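Local coordinates for protein phenylalanine ammonia-lyase (Rhodosporidium toruloides, PDB 1Y2M) that catalyses the non-oxidative deamination of L-phenylalanine to trans-cinnamate and of L-tyrosine to p-coumarate, working as a homotetramer, at residues A298-A303 and Y529-A534; T438-M443 and L524-Y529; A534-A539 and S652-Y657; Q663-F668 and N708-K713; E671-K676 and S696-A701. One frame throughout, in Å; residues are numbered along the deposited sequence.

Contact 1 of 5, residues A298-A303 and Y529-A534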
# COMPACT_ATOMS: atom_id res chain seq x y z
N ALA B 298 -26.43 15.18 -5.99
CA ALA B 298 -27.65 15.86 -6.47
C ALA B 298 -27.52 17.37 -6.21
O ALA B 298 -27.75 18.22 -7.11
CB ALA B 298 -28.87 15.30 -5.79
N MSE B 299 -27.12 17.75 -5.00
CA MSE B 299 -27.06 19.19 -4.66
C MSE B 299 -26.01 19.93 -5.46
O MSE B 299 -26.12 21.12 -5.78
CB MSE B 299 -26.91 19.36 -3.17
CG MSE B 299 -28.09 18.82 -2.50
SE MSE B 299 -28.06 19.12 -0.56
CE MSE B 299 -28.82 20.84 -0.55
N THR B 300 -24.93 19.21 -5.75
CA THR B 300 -23.90 19.77 -6.64
C THR B 300 -24.40 19.96 -8.07
O THR B 300 -24.05 20.94 -8.74
CB THR B 300 -22.60 18.95 -6.58
OG1 THR B 300 -22.15 18.81 -5.21
CG2 THR B 300 -21.48 19.61 -7.39
N VAL B 301 -25.17 19.01 -8.60
CA VAL B 301 -25.74 19.20 -9.93
C VAL B 301 -26.56 20.49 -9.89
O VAL B 301 -26.51 21.31 -10.81
CB VAL B 301 -26.61 17.99 -10.37
CG1 VAL B 301 -27.37 18.29 -11.65
CG2 VAL B 301 -25.76 16.70 -10.55
N GLU B 302 -27.32 20.69 -8.81
CA GLU B 302 -28.13 21.91 -8.69
C GLU B 302 -27.26 23.18 -8.64
O GLU B 302 -27.45 24.11 -9.40
CB GLU B 302 -29.06 21.82 -7.47
CG GLU B 302 -30.12 20.75 -7.61
CD GLU B 302 -31.13 20.83 -6.47
OE1 GLU B 302 -30.73 20.46 -5.35
OE2 GLU B 302 -32.30 21.30 -6.65
N ALA B 303 -26.24 23.19 -7.78
CA ALA B 303 -25.38 24.37 -7.66
C ALA B 303 -24.66 24.66 -8.99
O ALA B 303 -24.41 25.79 -9.31
CB ALA B 303 -24.35 24.17 -6.59
N TYR B 529 -21.16 21.93 3.54
CA TYR B 529 -21.00 23.36 3.86
C TYR B 529 -20.92 24.17 2.56
O TYR B 529 -21.62 25.17 2.39
CB TYR B 529 -19.78 23.58 4.73
CG TYR B 529 -19.51 25.05 4.97
CD1 TYR B 529 -20.04 25.71 6.07
CD2 TYR B 529 -18.73 25.76 4.09
CE1 TYR B 529 -19.82 27.05 6.26
CE2 TYR B 529 -18.52 27.13 4.28
CZ TYR B 529 -19.06 27.76 5.35
OH TYR B 529 -18.81 29.12 5.51
N CYS B 530 -20.03 23.72 1.67
CA CYS B 530 -19.76 24.49 0.42
C CYS B 530 -20.94 24.51 -0.55
O CYS B 530 -21.29 25.58 -1.10
CB CYS B 530 -18.54 24.02 -0.27
SG CYS B 530 -17.00 24.22 0.63
N VAL B 531 -21.56 23.35 -0.76
CA VAL B 531 -22.65 23.28 -1.74
C VAL B 531 -23.79 24.18 -1.32
O VAL B 531 -24.49 24.74 -2.15
CB VAL B 531 -23.09 21.80 -2.04
CG1 VAL B 531 -24.01 21.27 -0.92
CG2 VAL B 531 -23.77 21.68 -3.40
N LEU B 532 -24.04 24.31 -0.02
CA LEU B 532 -25.15 25.16 0.43
C LEU B 532 -24.84 26.64 0.15
O LEU B 532 -25.72 27.38 -0.29
CB LEU B 532 -25.41 24.97 1.92
CG LEU B 532 -25.81 23.56 2.27
CD1 LEU B 532 -25.81 23.40 3.76
CD2 LEU B 532 -27.16 23.13 1.63
N GLN B 533 -23.58 27.03 0.37
CA GLN B 533 -23.16 28.39 -0.02
C GLN B 533 -23.34 28.59 -1.50
O GLN B 533 -23.89 29.63 -1.92
CB GLN B 533 -21.72 28.66 0.34
CG GLN B 533 -21.26 30.08 -0.06
CD GLN B 533 -21.56 31.18 0.95
OE1 GLN B 533 -22.29 31.01 1.95
NE2 GLN B 533 -21.00 32.37 0.67
N ALA B 534 -22.89 27.62 -2.30
CA ALA B 534 -23.03 27.73 -3.76
C ALA B 534 -24.49 27.85 -4.17
O ALA B 534 -24.86 28.65 -5.03
CB ALA B 534 -22.39 26.52 -4.42

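Contact 2 of 5, residues T438-M443 and L524-Y529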
# COMPACT_ATOMS: atom_id res chain seq x y z
N THR B 438 -13.68 15.48 -6.01
CA THR B 438 -13.61 15.98 -7.39
C THR B 438 -14.80 16.83 -7.75
O THR B 438 -14.68 17.86 -8.46
CB THR B 438 -13.45 14.90 -8.49
OG1 THR B 438 -14.59 14.01 -8.53
CG2 THR B 438 -12.20 14.08 -8.23
N GLN B 439 -15.96 16.47 -7.20
CA GLN B 439 -17.18 17.35 -7.39
C GLN B 439 -16.97 18.71 -6.74
O GLN B 439 -17.27 19.76 -7.35
CB GLN B 439 -18.43 16.71 -6.78
CG GLN B 439 -18.89 15.46 -7.46
CD GLN B 439 -19.97 14.73 -6.71
OE1 GLN B 439 -20.29 15.11 -5.57
NE2 GLN B 439 -20.53 13.66 -7.31
N LEU B 440 -16.52 18.70 -5.49
CA LEU B 440 -16.37 19.91 -4.71
C LEU B 440 -15.28 20.79 -5.34
O LEU B 440 -15.49 21.96 -5.53
CB LEU B 440 -15.97 19.56 -3.29
CG LEU B 440 -15.60 20.76 -2.39
CD1 LEU B 440 -16.77 21.68 -2.26
CD2 LEU B 440 -15.23 20.28 -0.99
N THR B 441 -14.14 20.21 -5.73
CA THR B 441 -13.03 21.06 -6.17
C THR B 441 -13.34 21.69 -7.54
O THR B 441 -12.89 22.79 -7.85
CB THR B 441 -11.70 20.32 -6.07
OG1 THR B 441 -10.62 21.29 -6.05
CG2 THR B 441 -11.54 19.33 -7.17
N GLU B 442 -14.16 21.03 -8.35
CA GLU B 442 -14.65 21.62 -9.59
C GLU B 442 -15.53 22.82 -9.29
O GLU B 442 -15.39 23.88 -9.89
CB GLU B 442 -15.41 20.56 -10.38
CG GLU B 442 -15.97 21.05 -11.72
CD GLU B 442 -16.72 19.97 -12.48
OE1 GLU B 442 -16.62 18.75 -12.13
OE2 GLU B 442 -17.45 20.37 -13.43
N MSE B 443 -16.43 22.63 -8.34
CA MSE B 443 -17.35 23.68 -7.93
C MSE B 443 -16.64 24.90 -7.35
O MSE B 443 -17.15 26.01 -7.49
CB MSE B 443 -18.38 23.16 -6.89
CG MSE B 443 -19.45 24.08 -6.64
SE MSE B 443 -20.85 23.27 -5.49
CE MSE B 443 -19.68 22.84 -3.94
N LEU B 524 -17.21 15.04 3.75
CA LEU B 524 -18.59 15.24 3.31
C LEU B 524 -19.25 16.43 4.05
O LEU B 524 -20.08 17.14 3.49
CB LEU B 524 -19.41 13.96 3.42
CG LEU B 524 -18.89 12.86 2.49
CD1 LEU B 524 -19.94 11.76 2.45
CD2 LEU B 524 -18.56 13.30 1.07
N ALA B 525 -18.85 16.66 5.31
CA ALA B 525 -19.33 17.87 6.06
C ALA B 525 -18.84 19.13 5.32
O ALA B 525 -19.55 20.10 5.19
CB ALA B 525 -18.86 17.86 7.46
N THR B 526 -17.60 19.11 4.92
CA THR B 526 -17.01 20.21 4.13
C THR B 526 -17.76 20.47 2.82
O THR B 526 -18.10 21.60 2.44
CB THR B 526 -15.52 19.89 3.89
OG1 THR B 526 -14.85 19.90 5.14
CG2 THR B 526 -14.83 20.84 2.92
N HIS B 527 -17.99 19.41 2.06
CA HIS B 527 -18.71 19.51 0.81
C HIS B 527 -20.11 20.08 1.07
O HIS B 527 -20.62 20.93 0.31
CB HIS B 527 -18.72 18.12 0.16
CG HIS B 527 -19.28 18.08 -1.25
ND1 HIS B 527 -19.32 16.91 -1.99
CD2 HIS B 527 -19.82 19.04 -2.04
CE1 HIS B 527 -19.86 17.18 -3.18
NE2 HIS B 527 -20.19 18.46 -3.22
N LEU B 528 -20.82 19.54 2.04
CA LEU B 528 -22.16 20.05 2.35
C LEU B 528 -22.13 21.53 2.72
O LEU B 528 -22.95 22.31 2.22
CB LEU B 528 -22.77 19.23 3.50
CG LEU B 528 -24.21 19.52 3.92
CD1 LEU B 528 -25.15 19.60 2.72
CD2 LEU B 528 -24.69 18.41 4.89
N TYR B 529 -21.16 21.93 3.54
CA TYR B 529 -21.00 23.36 3.86
C TYR B 529 -20.92 24.17 2.56
O TYR B 529 -21.62 25.17 2.39
CB TYR B 529 -19.78 23.58 4.73
CG TYR B 529 -19.51 25.05 4.97
CD1 TYR B 529 -20.04 25.71 6.07
CD2 TYR B 529 -18.73 25.76 4.09
CE1 TYR B 529 -19.82 27.05 6.26
CE2 TYR B 529 -18.52 27.13 4.28
CZ TYR B 529 -19.06 27.76 5.35
OH TYR B 529 -18.81 29.12 5.51

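Contact 3 of 5, residues A534-A539 and S652-Y657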
# COMPACT_ATOMS: atom_id res chain seq x y z
N ALA B 534 -22.89 27.62 -2.30
CA ALA B 534 -23.03 27.73 -3.76
C ALA B 534 -24.49 27.85 -4.17
O ALA B 534 -24.86 28.65 -5.03
CB ALA B 534 -22.39 26.52 -4.42
N ILE B 535 -25.36 27.06 -3.52
CA ILE B 535 -26.82 27.10 -3.80
C ILE B 535 -27.39 28.51 -3.53
O ILE B 535 -28.15 29.04 -4.29
CB ILE B 535 -27.55 26.04 -2.97
CG1 ILE B 535 -27.35 24.69 -3.66
CG2 ILE B 535 -28.98 26.34 -2.84
CD1 ILE B 535 -27.68 23.47 -2.82
N ASP B 536 -27.03 29.09 -2.40
CA ASP B 536 -27.48 30.44 -2.08
C ASP B 536 -26.94 31.47 -3.09
O ASP B 536 -27.65 32.38 -3.47
CB ASP B 536 -27.04 30.74 -0.66
CG ASP B 536 -27.94 30.12 0.36
OD1 ASP B 536 -29.15 29.87 0.08
OD2 ASP B 536 -27.47 29.92 1.53
N LEU B 537 -25.69 31.34 -3.51
CA LEU B 537 -25.12 32.27 -4.50
C LEU B 537 -25.77 32.11 -5.87
O LEU B 537 -26.01 33.09 -6.62
CB LEU B 537 -23.61 32.10 -4.60
CG LEU B 537 -22.83 32.53 -3.33
CD1 LEU B 537 -21.32 32.16 -3.47
CD2 LEU B 537 -23.01 33.99 -3.05
N ARG B 538 -26.05 30.86 -6.22
CA ARG B 538 -26.79 30.63 -7.45
C ARG B 538 -28.19 31.23 -7.41
O ARG B 538 -28.71 31.79 -8.39
CB ARG B 538 -26.86 29.15 -7.77
CG ARG B 538 -27.31 28.89 -9.22
CD ARG B 538 -26.28 29.29 -10.25
NE ARG B 538 -25.20 28.30 -10.39
CZ ARG B 538 -24.13 28.46 -11.17
NH1 ARG B 538 -23.95 29.62 -11.81
NH2 ARG B 538 -23.28 27.49 -11.30
N ALA B 539 -28.83 31.12 -6.25
CA ALA B 539 -30.18 31.69 -6.11
C ALA B 539 -30.15 33.21 -6.26
O ALA B 539 -31.08 33.77 -6.89
CB ALA B 539 -30.76 31.29 -4.79
N SER B 652 -34.82 32.42 2.36
CA SER B 652 -33.81 32.34 1.31
C SER B 652 -34.43 32.07 -0.06
O SER B 652 -35.26 31.18 -0.19
CB SER B 652 -32.83 31.20 1.55
OG SER B 652 -31.97 31.07 0.41
N PRO B 653 -33.98 32.79 -1.11
CA PRO B 653 -34.49 32.54 -2.44
C PRO B 653 -34.17 31.14 -2.95
O PRO B 653 -34.85 30.66 -3.83
CB PRO B 653 -33.85 33.64 -3.30
CG PRO B 653 -32.64 34.02 -2.59
CD PRO B 653 -32.99 33.88 -1.11
N ALA B 654 -33.19 30.46 -2.36
CA ALA B 654 -32.88 29.08 -2.72
C ALA B 654 -34.13 28.20 -2.57
O ALA B 654 -34.29 27.22 -3.31
CB ALA B 654 -31.78 28.55 -1.84
N LEU B 655 -34.98 28.51 -1.60
CA LEU B 655 -36.19 27.71 -1.39
C LEU B 655 -37.11 27.77 -2.60
O LEU B 655 -38.00 26.92 -2.74
CB LEU B 655 -36.91 28.18 -0.13
CG LEU B 655 -36.06 28.11 1.12
CD1 LEU B 655 -36.80 28.74 2.30
CD2 LEU B 655 -35.64 26.70 1.48
N SER B 656 -36.93 28.77 -3.45
CA SER B 656 -37.72 28.92 -4.70
C SER B 656 -37.29 27.97 -5.83
O SER B 656 -38.05 27.77 -6.80
CB SER B 656 -37.61 30.35 -5.23
OG SER B 656 -38.25 31.26 -4.36
N TYR B 657 -36.09 27.41 -5.74
CA TYR B 657 -35.51 26.69 -6.84
C TYR B 657 -35.10 25.28 -6.51
O TYR B 657 -34.98 24.46 -7.40
CB TYR B 657 -34.30 27.45 -7.37
CG TYR B 657 -34.60 28.88 -7.76
CD1 TYR B 657 -35.35 29.17 -8.89
CD2 TYR B 657 -34.12 29.93 -7.01
CE1 TYR B 657 -35.63 30.49 -9.25
CE2 TYR B 657 -34.42 31.25 -7.33
CZ TYR B 657 -35.16 31.52 -8.44
OH TYR B 657 -35.42 32.84 -8.76

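Contact 4 of 5, residues Q663-F668 and N708-K713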
# COMPACT_ATOMS: atom_id res chain seq x y z
N GLN B 663 -34.29 20.35 -0.63
CA GLN B 663 -34.62 21.39 0.33
C GLN B 663 -34.61 20.83 1.79
O GLN B 663 -34.33 21.56 2.76
CB GLN B 663 -35.98 22.00 -0.02
CG GLN B 663 -36.38 23.23 0.81
CD GLN B 663 -37.76 23.75 0.39
OE1 GLN B 663 -38.03 23.86 -0.80
NE2 GLN B 663 -38.63 24.02 1.36
N ILE B 664 -34.92 19.55 1.95
CA ILE B 664 -34.92 18.91 3.27
C ILE B 664 -33.57 19.05 3.95
O ILE B 664 -33.47 19.40 5.16
CB ILE B 664 -35.37 17.44 3.18
CG1 ILE B 664 -36.82 17.41 2.72
CG2 ILE B 664 -35.25 16.75 4.54
CD1 ILE B 664 -37.36 15.99 2.29
N LEU B 665 -32.52 18.73 3.18
CA LEU B 665 -31.16 18.77 3.72
C LEU B 665 -30.73 20.23 3.89
O LEU B 665 -30.09 20.60 4.87
CB LEU B 665 -30.19 18.03 2.80
CG LEU B 665 -28.77 17.77 3.37
CD1 LEU B 665 -28.79 17.33 4.80
CD2 LEU B 665 -27.97 16.84 2.52
N TYR B 666 -31.09 21.07 2.94
CA TYR B 666 -30.79 22.50 3.05
C TYR B 666 -31.35 23.09 4.36
O TYR B 666 -30.64 23.71 5.14
CB TYR B 666 -31.39 23.24 1.86
CG TYR B 666 -31.19 24.75 1.84
CD1 TYR B 666 -30.14 25.32 1.14
CD2 TYR B 666 -32.08 25.60 2.48
CE1 TYR B 666 -29.93 26.70 1.10
CE2 TYR B 666 -31.88 26.99 2.46
CZ TYR B 666 -30.83 27.53 1.76
OH TYR B 666 -30.62 28.88 1.70
N ALA B 667 -32.64 22.87 4.59
CA ALA B 667 -33.31 23.33 5.81
C ALA B 667 -32.68 22.72 7.04
O ALA B 667 -32.50 23.40 8.04
CB ALA B 667 -34.81 23.02 5.76
N PHE B 668 -32.31 21.45 6.98
CA PHE B 668 -31.69 20.82 8.15
C PHE B 668 -30.44 21.55 8.58
O PHE B 668 -30.24 21.84 9.76
CB PHE B 668 -31.34 19.37 7.84
CG PHE B 668 -30.63 18.66 8.95
CD1 PHE B 668 -31.28 18.41 10.17
CD2 PHE B 668 -29.30 18.24 8.79
CE1 PHE B 668 -30.62 17.74 11.22
CE2 PHE B 668 -28.65 17.59 9.82
CZ PHE B 668 -29.31 17.32 11.03
N ASN B 708 -29.01 11.12 9.85
CA ASN B 708 -29.48 9.87 9.25
C ASN B 708 -30.93 9.86 8.88
O ASN B 708 -31.26 9.49 7.74
CB ASN B 708 -29.19 8.66 10.11
CG ASN B 708 -27.68 8.43 10.34
OD1 ASN B 708 -26.84 9.02 9.64
ND2 ASN B 708 -27.34 7.58 11.35
N ASN B 709 -31.81 10.30 9.77
CA ASN B 709 -33.25 10.35 9.42
C ASN B 709 -33.58 11.39 8.35
O ASN B 709 -34.56 11.26 7.66
CB ASN B 709 -34.11 10.57 10.67
CG ASN B 709 -34.25 9.28 11.52
OD1 ASN B 709 -34.09 8.14 11.03
ND2 ASN B 709 -34.59 9.46 12.80
N VAL B 710 -32.73 12.39 8.23
CA VAL B 710 -32.83 13.38 7.13
C VAL B 710 -32.58 12.76 5.77
O VAL B 710 -33.36 12.98 4.87
CB VAL B 710 -31.89 14.56 7.38
CG1 VAL B 710 -32.12 15.64 6.35
CG2 VAL B 710 -32.10 15.11 8.76
N LEU B 711 -31.51 11.97 5.65
CA LEU B 711 -31.19 11.23 4.43
C LEU B 711 -32.32 10.30 4.09
O LEU B 711 -32.72 10.20 2.92
CB LEU B 711 -29.88 10.46 4.63
CG LEU B 711 -28.67 11.38 4.85
CD1 LEU B 711 -27.46 10.55 5.27
CD2 LEU B 711 -28.39 12.09 3.55
N LEU B 712 -32.88 9.66 5.12
CA LEU B 712 -33.98 8.71 4.87
C LEU B 712 -35.20 9.43 4.34
O LEU B 712 -35.79 9.02 3.36
CB LEU B 712 -34.32 7.91 6.13
CG LEU B 712 -35.31 6.76 5.95
CD1 LEU B 712 -34.81 5.71 4.98
CD2 LEU B 712 -35.65 6.13 7.32
N LYS B 713 -35.56 10.54 4.98
CA LYS B 713 -36.72 11.31 4.54
C LYS B 713 -36.57 11.80 3.08
O LYS B 713 -37.54 11.79 2.33
CB LYS B 713 -36.88 12.52 5.45
CG LYS B 713 -38.28 13.00 5.61
CD LYS B 713 -38.36 14.48 5.96
CE LYS B 713 -37.99 14.81 7.41
NZ LYS B 713 -38.48 16.22 7.75

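Contact 5 of 5, residues E671-K676 and S696-A701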
# COMPACT_ATOMS: atom_id res chain seq x y z
N GLU B 671 -31.24 25.68 9.19
CA GLU B 671 -32.14 25.96 10.30
C GLU B 671 -31.83 25.11 11.50
O GLU B 671 -31.53 25.66 12.56
CB GLU B 671 -33.58 25.76 9.89
CG GLU B 671 -34.01 26.58 8.72
CD GLU B 671 -33.54 28.03 8.74
OE1 GLU B 671 -33.57 28.68 9.80
OE2 GLU B 671 -33.19 28.54 7.65
N GLU B 672 -31.90 23.78 11.41
CA GLU B 672 -31.72 22.99 12.62
C GLU B 672 -30.31 23.05 13.17
O GLU B 672 -30.12 23.14 14.39
CB GLU B 672 -32.09 21.52 12.43
CG GLU B 672 -33.58 21.28 12.29
CD GLU B 672 -33.94 19.80 12.30
OE1 GLU B 672 -33.72 19.11 13.33
OE2 GLU B 672 -34.49 19.31 11.29
N LEU B 673 -29.31 23.04 12.28
CA LEU B 673 -27.91 23.13 12.70
C LEU B 673 -27.43 24.57 12.85
O LEU B 673 -26.37 24.80 13.45
CB LEU B 673 -26.99 22.39 11.74
CG LEU B 673 -27.25 20.91 11.52
CD1 LEU B 673 -26.09 20.28 10.75
CD2 LEU B 673 -27.56 20.19 12.84
N GLY B 674 -28.18 25.53 12.33
CA GLY B 674 -27.82 26.93 12.48
C GLY B 674 -26.66 27.41 11.64
O GLY B 674 -26.12 28.49 11.93
N VAL B 675 -26.29 26.66 10.60
CA VAL B 675 -25.13 26.96 9.76
C VAL B 675 -25.61 27.81 8.59
O VAL B 675 -26.29 27.29 7.70
CB VAL B 675 -24.46 25.68 9.22
CG1 VAL B 675 -23.37 26.04 8.30
CG2 VAL B 675 -23.90 24.84 10.39
N LYS B 676 -25.23 29.09 8.59
CA LYS B 676 -25.75 30.11 7.70
C LYS B 676 -24.76 30.30 6.53
O LYS B 676 -23.55 30.03 6.62
CB LYS B 676 -25.96 31.44 8.43
CG LYS B 676 -26.94 31.38 9.62
CD LYS B 676 -28.29 30.65 9.29
CE LYS B 676 -29.41 30.65 10.35
NZ LYS B 676 -29.03 29.89 11.51
N SER B 696 -17.74 22.11 11.63
CA SER B 696 -17.79 21.23 12.79
C SER B 696 -19.20 20.83 13.20
O SER B 696 -19.42 19.67 13.59
CB SER B 696 -17.01 21.83 13.94
OG SER B 696 -15.64 22.01 13.57
N LYS B 697 -20.13 21.76 13.17
CA LYS B 697 -21.51 21.46 13.50
C LYS B 697 -22.11 20.45 12.54
O LYS B 697 -22.89 19.59 12.97
CB LYS B 697 -22.33 22.74 13.51
CG LYS B 697 -22.01 23.59 14.71
CD LYS B 697 -22.81 24.86 14.79
CE LYS B 697 -22.54 25.54 16.16
NZ LYS B 697 -22.56 24.57 17.31
N ILE B 698 -21.74 20.52 11.26
CA ILE B 698 -22.22 19.55 10.26
C ILE B 698 -21.63 18.17 10.56
O ILE B 698 -22.32 17.15 10.59
CB ILE B 698 -21.95 20.03 8.84
CG1 ILE B 698 -22.61 21.41 8.61
CG2 ILE B 698 -22.47 19.01 7.85
CD1 ILE B 698 -22.43 22.01 7.24
N TYR B 699 -20.31 18.16 10.67
CA TYR B 699 -19.55 16.93 11.06
C TYR B 699 -20.19 16.28 12.30
O TYR B 699 -20.38 15.09 12.32
CB TYR B 699 -18.10 17.27 11.31
CG TYR B 699 -17.25 16.19 11.97
CD1 TYR B 699 -16.67 15.16 11.25
CD2 TYR B 699 -17.02 16.25 13.34
CE1 TYR B 699 -15.84 14.22 11.89
CE2 TYR B 699 -16.23 15.30 13.95
CZ TYR B 699 -15.67 14.29 13.25
OH TYR B 699 -14.87 13.40 13.94
N GLU B 700 -20.48 17.06 13.32
CA GLU B 700 -21.03 16.49 14.56
C GLU B 700 -22.38 15.84 14.33
O GLU B 700 -22.67 14.78 14.89
CB GLU B 700 -21.07 17.53 15.67
CG GLU B 700 -19.66 17.88 16.15
CD GLU B 700 -19.57 18.98 17.22
OE1 GLU B 700 -20.52 19.78 17.35
OE2 GLU B 700 -18.55 19.03 17.95
N ALA B 701 -23.20 16.46 13.47
CA ALA B 701 -24.48 15.88 13.06
C ALA B 701 -24.37 14.61 12.23
O ALA B 701 -25.27 13.77 12.26
CB ALA B 701 -25.31 16.93 12.33

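Contact 1 of 5, residues A298-A303 and Y529-A534
V531 CG2, anti to the backbone N, is turned onto M299 and the rest of the 298-303 helix, while CG1 lies between the N and the carbonyl carbon (chi1 80°). CG2 rests on the facing backbone, 3.4 Å from M299 O. The same methyl also lies beside T300 OG1 and A303 CB, while V531 CG1 reaches M299 CB. In M299, a selenomethionine, CG is anti to the carbonyl carbon. The chain then bends at chi3 (86°), and CE meets L532 CD2 at 3.6 Å. These two side chains cross at a slant. At the other end, A303 CB and A534 CB touch at 3.8 Å. Small residues here let the backbones come close, with the A303 and A534 CA atoms 5.7 Å apart. No hydrogen bond links the two segments. T300 OG1 bonds to L296 O of its own helix and to H527 NE2. The segment axes run the same way at 31°, 9.2 Å apart, inside the helical core of the PAL/histidase family. Helix 416-443 closes one flank, where M443 touches A303, V531 and A534. Helix 662-672 lies against M299 and L532, and helix 323-336 packs on A298, V301 and E302.

Contact 2 of 5, residues T438-M443 and L524-Y529
L440 lies over one face of the H527 imidazole, and Q439 comes to the edge of the same ring. L440 CB sits 4.2 Å from the ring centroid and 13° off the normal, a CH-pi contact displaced toward the rim. The two side chains slide past each other in opposite directions. H527 CG is anti to the backbone N, and the ring attached there lies beside helix 416-443. Further out, L440 CD1 touches H527 CD2 at 4.0 Å. The other methyl, L440 CD2, reaches back to H527 CA and meets T526 CG2 at 4.0 Å, crossing that side chain at about a right angle. Q439 OE1 lies in the imidazole plane, 3.2 Å from H527 CE1, with the amide plane turned 69° from the ring. M443, a selenomethionine, adds a looser contact at 4.3 Å from its CE to H527 CD2. The segment axes are 10.2 Å apart at 34°, buried in the helical core of the lyase. The Q439 side chain is about 9 Å from that of R366, which by similarity binds cinnamate.

The polar ends find partners outside the two segments. H527 NE2 bonds to T300 OG1 of helix 273-303, so the ring bridges three helices. Q439 NE2 bonds to T297 OG1 and P364 O, and OE1 takes a weak bond from N436 ND2. T526 OG1 bonds to L522 O of its own helix. The short approach of Q439 OE1 to H527 CE1 sets a partly negative oxygen against a polarised ring carbon. That is consistent with weak electrostatic attraction, while L440 keeps the buried face of the imidazole apolar.

Contact 3 of 5, residues A534-A539 and S652-Y657
A539 and A654 form the tight part of this contact. A539 CB lies 3.5 Å from A654 N, and the CA atoms of the two residues are 5.1 Å apart. The methyl of A539 also touches P653 CG at 4.0 Å. A654 CB turns toward the helix, where it meets I535 CG2 at 3.7 Å and D536 OD1 at 3.5 Å. The packing is looser toward Y657, whose CD2 is 4.3 Å from A539 CB. Solvent lies beyond the turn: L655 points away from the helix and is partly exposed, and S656 is exposed.

The polar part is at the start of the loop. S652 OG stands anti to its backbone N (chi1 173°) and lies 3.1 Å from D536 OD1. It also accepts a bond from A654 N at 3.1 Å, an ST turn at the start of the segment. Y666 OH bonds to S652 OG and lies very close to D536 OD1, a bond whose length is doubtful. D536 OD2 forms a salt bridge with R670 NH2. An alanine in place of S652 would remove OG and would probably leave A654 N and Y666 OH without that partner. The chemistry thus joins a small apolar patch to a buried carboxylate whose negative charge is probably offset by R670, tying the loop before helix 662-672 to helix 506-560.

Contact 4 of 5, residues Q663-F668 and N708-K713
V710 faces I664, L665 and F668 where two antiparallel helix segments pack, their axes 9.5 Å apart and their directions 156° apart. This is an antiparallel helix pair near the C terminus of the chain, formed by helix 662-672 and the short helix 708-714. V710 carries the contact with both of its methyls. CG1 is anti to the backbone N and enters between I664 and L665. It touches I664 CG2 at 3.8 Å and L665 CD1 at 4.0 Å. V710 and I664 slide past each other in opposite directions, whereas V710 and L665 cross at about a right angle.

V710 CG2 takes the other direction, over the F668 ring. F668 CG is anti to its backbone N (chi1 176°), set on the side of V710, and the ring it carries presents a face to CG2. A leucine in place of F668 would lack the ring and would probably leave a gap under V710 CG2.

The solvent side is formed by K713. This residue is exposed, and its CD lies against I664, 4.1 Å from I664 CD1. No hydrogen bond crosses the pair. Behind it, L665 packs on M299 of helix 273-303 and on L528 of helix 506-560, so the inner side of the pair joins the central helices. L711 touches S295 of helix 273-303. Over the F668 ring, V710 CG2 stands 3.8 Å from the centroid, 15° off the normal, and nearest to CD1 at 3.7 Å.

Contact 5 of 5, residues E671-K676 and S696-A701
L673 reaches across to A701 and I698 of helix 691-703 and can be followed outward from its backbone. Its CB points toward that helix. CG is anti to the carbonyl carbon (chi1 -59°), and the branch divides there. CD1 makes the closer approach, meeting A701 CB at 3.8 Å and I698 CA at 4.0 Å. It also lies near K697 O and I698 CG1. CD2 touches A701 CB at 4.0 Å. The backbone takes part too, as L673 O lies 3.8 Å from K697 CD. Two residues on, V675 CG2 touches K697 CB and I698 CG1, each at 4.1 Å. V675 slides past K697 in the opposite direction and crosses I698 at about a right angle. No hydrogen bond joins the two segments. On its other sides I698 packs against A525 and L528 of helix 506-560. S696, Y699 and E700 hydrogen-bond to residues of a neighbouring subunit, so helix 691-703 also lies at a tetramer interface. Between L673 and V675, G674 is the first residue to leave helical geometry. The arrangement is a glycine with positive phi just after a helix, with apolar residues before and after it packed on helix 691-703.

Overall arrangement
From the N terminus, helix 273-303 comes first, and contact 1 closes a loop of 225 residues by joining it to helix 506-560. Contact 2 is nested inside that loop and brings helix 416-443 to the same long helix. Contact 3 opens where contact 1 closes, at A534, and ties helix 506-560 to the loop before helix 662-672. Contact 4 follows in series and pairs helix 662-672 with helix 708-714. Contact 5 is nested inside contact 4 and sets helix 691-703 against the end of helix 662-672. Helix 506-560 thus serves contacts 1, 2 and 3, while contacts 4 and 5 fold the C-terminal helices onto this core.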